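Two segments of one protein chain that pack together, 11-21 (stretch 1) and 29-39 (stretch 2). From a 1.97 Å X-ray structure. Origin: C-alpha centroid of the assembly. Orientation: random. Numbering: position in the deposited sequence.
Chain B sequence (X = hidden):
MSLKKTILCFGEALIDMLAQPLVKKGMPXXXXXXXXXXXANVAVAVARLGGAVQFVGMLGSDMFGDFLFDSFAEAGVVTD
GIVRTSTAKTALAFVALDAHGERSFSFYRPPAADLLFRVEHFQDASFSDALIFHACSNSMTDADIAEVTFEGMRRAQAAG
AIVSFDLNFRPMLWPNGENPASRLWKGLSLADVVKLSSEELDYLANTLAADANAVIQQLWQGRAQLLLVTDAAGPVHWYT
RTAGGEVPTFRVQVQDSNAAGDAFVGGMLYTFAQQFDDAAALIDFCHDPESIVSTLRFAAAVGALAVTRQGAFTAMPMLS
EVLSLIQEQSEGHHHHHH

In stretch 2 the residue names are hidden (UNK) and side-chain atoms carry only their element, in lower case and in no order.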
# COMPACT_ATOMS: atom_id res chain seq x y z
N GLY B 11 -1.71 -19.32 5.33
CA GLY B 11 -1.53 -17.98 5.85
C GLY B 11 -1.44 -16.86 4.85
O GLY B 11 -2.21 -16.77 3.90
N GLU B 12 -0.47 -15.99 5.07
CA GLU B 12 -0.31 -14.84 4.20
C GLU B 12 0.80 -14.94 3.18
O GLU B 12 1.88 -15.48 3.44
CB GLU B 12 -0.12 -13.57 5.04
CG GLU B 12 1.31 -13.31 5.52
CD GLU B 12 1.77 -14.25 6.62
OE1 GLU B 12 1.01 -15.17 7.01
OE2 GLU B 12 2.92 -14.07 7.12
N ALA B 13 0.49 -14.42 2.01
CA ALA B 13 1.40 -14.31 0.89
C ALA B 13 1.21 -12.81 0.63
O ALA B 13 0.08 -12.34 0.54
CB ALA B 13 0.92 -15.13 -0.30
N LEU B 14 2.30 -12.06 0.54
CA LEU B 14 2.18 -10.63 0.31
C LEU B 14 3.37 -10.13 -0.50
O LEU B 14 4.26 -10.91 -0.84
CB LEU B 14 2.11 -9.88 1.64
CG LEU B 14 3.12 -10.27 2.73
CD1 LEU B 14 4.53 -9.86 2.33
CD2 LEU B 14 2.72 -9.59 4.03
N ILE B 15 3.37 -8.83 -0.79
CA ILE B 15 4.44 -8.23 -1.56
C ILE B 15 5.42 -7.48 -0.67
O ILE B 15 5.02 -6.63 0.12
CB ILE B 15 3.89 -7.22 -2.61
CG1 ILE B 15 2.95 -7.94 -3.58
CG2 ILE B 15 5.04 -6.56 -3.36
CD1 ILE B 15 3.60 -9.02 -4.39
N ASP B 16 6.70 -7.82 -0.79
CA ASP B 16 7.73 -7.11 -0.04
C ASP B 16 8.22 -6.05 -1.02
O ASP B 16 8.70 -6.39 -2.11
CB ASP B 16 8.91 -8.02 0.33
CG ASP B 16 8.57 -9.04 1.40
OD1 ASP B 16 7.88 -8.69 2.38
OD2 ASP B 16 9.02 -10.20 1.28
N MSE B 17 8.06 -4.78 -0.67
CA MSE B 17 8.50 -3.68 -1.52
C MSE B 17 9.83 -3.16 -0.97
O MSE B 17 9.85 -2.46 0.04
CB MSE B 17 7.46 -2.56 -1.54
CG MSE B 17 6.20 -2.90 -2.31
SE MSE B 17 6.48 -2.97 -4.23
CE MSE B 17 6.15 -1.12 -4.62
N LEU B 18 10.91 -3.52 -1.65
CA LEU B 18 12.27 -3.16 -1.23
C LEU B 18 12.73 -1.78 -1.68
O LEU B 18 13.00 -1.57 -2.86
CB LEU B 18 13.25 -4.23 -1.74
CG LEU B 18 13.32 -5.57 -1.00
CD1 LEU B 18 11.95 -6.05 -0.59
CD2 LEU B 18 14.00 -6.59 -1.91
N ALA B 19 12.84 -0.86 -0.73
CA ALA B 19 13.27 0.50 -1.04
C ALA B 19 14.74 0.48 -1.43
O ALA B 19 15.58 -0.04 -0.70
CB ALA B 19 13.07 1.40 0.17
N GLN B 20 15.05 1.06 -2.59
CA GLN B 20 16.43 1.12 -3.07
C GLN B 20 17.06 2.44 -2.66
O GLN B 20 16.37 3.45 -2.52
CB GLN B 20 16.48 0.99 -4.59
CG GLN B 20 15.95 -0.33 -5.13
CD GLN B 20 16.47 -1.51 -4.35
OE1 GLN B 20 15.89 -1.90 -3.33
NE2 GLN B 20 17.57 -2.09 -4.81
N PRO B 21 18.38 2.45 -2.47
CA PRO B 21 19.09 3.67 -2.07
C PRO B 21 18.92 4.77 -3.12
O PRO B 21 18.70 4.48 -4.30
CB PRO B 21 20.54 3.21 -1.96
CG PRO B 21 20.41 1.76 -1.61
CD PRO B 21 19.31 1.31 -2.54
N UNK B 29 12.95 7.76 -6.02
CA UNK B 29 13.39 6.53 -5.37
C UNK B 29 12.62 5.35 -5.95
O UNK B 29 11.44 5.45 -6.25
n UNK B 29 14.69 6.36 -1.35
c UNK B 29 15.17 6.57 -0.13
c UNK B 29 13.15 6.62 -3.86
n UNK B 29 14.58 6.03 0.93
c UNK B 29 13.38 5.32 -3.13
n UNK B 29 16.25 7.33 0.04
c UNK B 29 13.52 5.54 -1.64
N UNK B 30 13.31 4.22 -6.11
CA UNK B 30 12.68 3.03 -6.66
C UNK B 30 12.45 1.96 -5.59
O UNK B 30 13.20 1.84 -4.63
c UNK B 30 13.54 2.45 -7.78
N UNK B 31 11.39 1.19 -5.79
CA UNK B 31 11.03 0.11 -4.87
C UNK B 31 10.92 -1.14 -5.72
O UNK B 31 10.27 -1.13 -6.77
c UNK B 31 9.69 0.42 -4.20
c UNK B 31 9.74 3.87 -2.62
c UNK B 31 10.04 2.25 -0.88
c UNK B 31 9.95 1.23 -1.83
c UNK B 31 9.75 1.52 -3.18
c UNK B 31 9.94 3.57 -1.27
c UNK B 31 9.65 2.85 -3.56
N UNK B 32 11.55 -2.22 -5.28
CA UNK B 32 11.52 -3.48 -6.01
C UNK B 32 10.48 -4.45 -5.45
O UNK B 32 10.39 -4.65 -4.25
c UNK B 32 13.66 -2.31 -7.56
c UNK B 32 15.33 -3.83 -6.46
c UNK B 32 13.93 -3.72 -7.05
c UNK B 32 12.91 -4.13 -5.98
N UNK B 33 9.71 -5.03 -6.36
CA UNK B 33 8.65 -5.97 -6.01
C UNK B 33 9.16 -7.40 -5.81
O UNK B 33 9.74 -7.99 -6.72
c UNK B 33 7.60 -5.97 -7.11
o UNK B 33 6.16 -7.55 -9.25
n UNK B 33 4.39 -6.75 -8.13
c UNK B 33 5.66 -7.12 -8.21
c UNK B 33 6.49 -6.99 -6.95
N UNK B 34 8.94 -7.95 -4.61
CA UNK B 34 9.36 -9.31 -4.29
C UNK B 34 8.25 -10.09 -3.59
O UNK B 34 7.57 -9.56 -2.71
s UNK B 34 12.09 -8.71 -4.19
c UNK B 34 10.59 -9.29 -3.38
N UNK B 35 8.06 -11.34 -4.00
CA UNK B 35 7.05 -12.20 -3.39
C UNK B 35 7.49 -12.51 -1.97
O UNK B 35 8.66 -12.78 -1.72
c UNK B 35 6.90 -13.49 -4.20
N UNK B 36 6.54 -12.45 -1.03
CA UNK B 36 6.88 -12.71 0.36
C UNK B 36 5.75 -13.33 1.17
O UNK B 36 4.73 -13.75 0.61
N UNK B 37 5.93 -13.37 2.48
CA UNK B 37 4.95 -13.98 3.37
C UNK B 37 5.63 -15.21 3.94
O UNK B 37 6.15 -16.03 3.18
N UNK B 38 5.63 -15.35 5.26
CA UNK B 38 6.31 -16.48 5.89
C UNK B 38 5.88 -17.85 5.35
O UNK B 38 6.72 -18.60 4.85
c UNK B 38 6.13 -16.42 7.42
N UNK B 39 4.59 -18.21 5.46
CA UNK B 39 4.22 -19.53 4.93
C UNK B 39 4.43 -19.64 3.41
O UNK B 39 4.66 -20.73 2.89
c UNK B 39 3.47 -17.59 6.18
c UNK B 39 2.75 -19.68 5.34
c UNK B 39 2.28 -18.25 5.54
O HOH W 1 8.20 -12.02 3.68

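Position 29 carries three carbons, a nitrogen, then a carbon bearing two more nitrogens: a guanidinium, hence arginine. One face of the group in R29 is covered by the carbonyl of Q20, with NE 3.6 Å from Q20 O.

Position 30 has a single side-chain carbon, so it is alanine. A30 works through its backbone: Q20 N donates to A30 O at 2.9 Å.

Position 31 shows one carbon followed by a six-carbon ring, which identifies phenylalanine. In F31, CE1 lies 3.3 Å from A19 CB, while CB meets the selenomethionine methyl, M17 CE, at 3.9 Å.

At position 32, four carbons fork at the second, the pattern of leucine. L32 CD2 comes within 3.3 Å of Q20 CD. The backbone pairs in both directions, L18 N to L32 O and L32 N to L18 O, each 2.9 Å.

Position 33 has three carbons, the third carrying one oxygen and one nitrogen, thus glutamine. The aliphatic part of Q33 packs on stretch 1, CG lying 3.9 Å from I15 CG2.

Position 34 ends in sulfur after one carbon, so it is cysteine. C34 SG rests 3.7 Å from L18 CD2, and C34 O accepts from D16 N at 2.7 Å.

Position 35 has one carbon, alanine. A35 CB points to the same sheet face as I15 and stays 5.0 Å from L14 O, its nearest atom on stretch 1.

Position 36 has no side-chain atoms: glycine. An ideal CB on G36 would fall 2.1 Å from D16 OD2, a clash.

Position 37 is also bare. A CB there would lie 2.3 Å from E12 O, and phi/psi of 113/128° independently call for glycine. G37 N donates to a water at 2.9 Å; the same water lies 3.1 Å from D16 OD2, in position to donate to it.

Position 38 has one carbon, alanine; A38 CB is 4.0 Å from E12 OE2.

At position 39, three carbons close onto the backbone nitrogen, making proline. P39 CG sits 3.5 Å from E12 O.

The contact is an antiparallel strand pair, its axes 150° apart, joined by seven backbone hydrogen bonds. Side chains alternate: I15, M17, A19, F31, Q33 and A35 share one face, while L14, D16, L18, L32 and C34 share the other. At the end of the strand G36, and just beyond it G37, leave no side chain in the way; G37 CA approaches E12 O at 3.4 Å in a CA-H...O contact. In all, 960 Å² is buried.

Stretch 2, residues 29-39: RAFLQCAGGAP
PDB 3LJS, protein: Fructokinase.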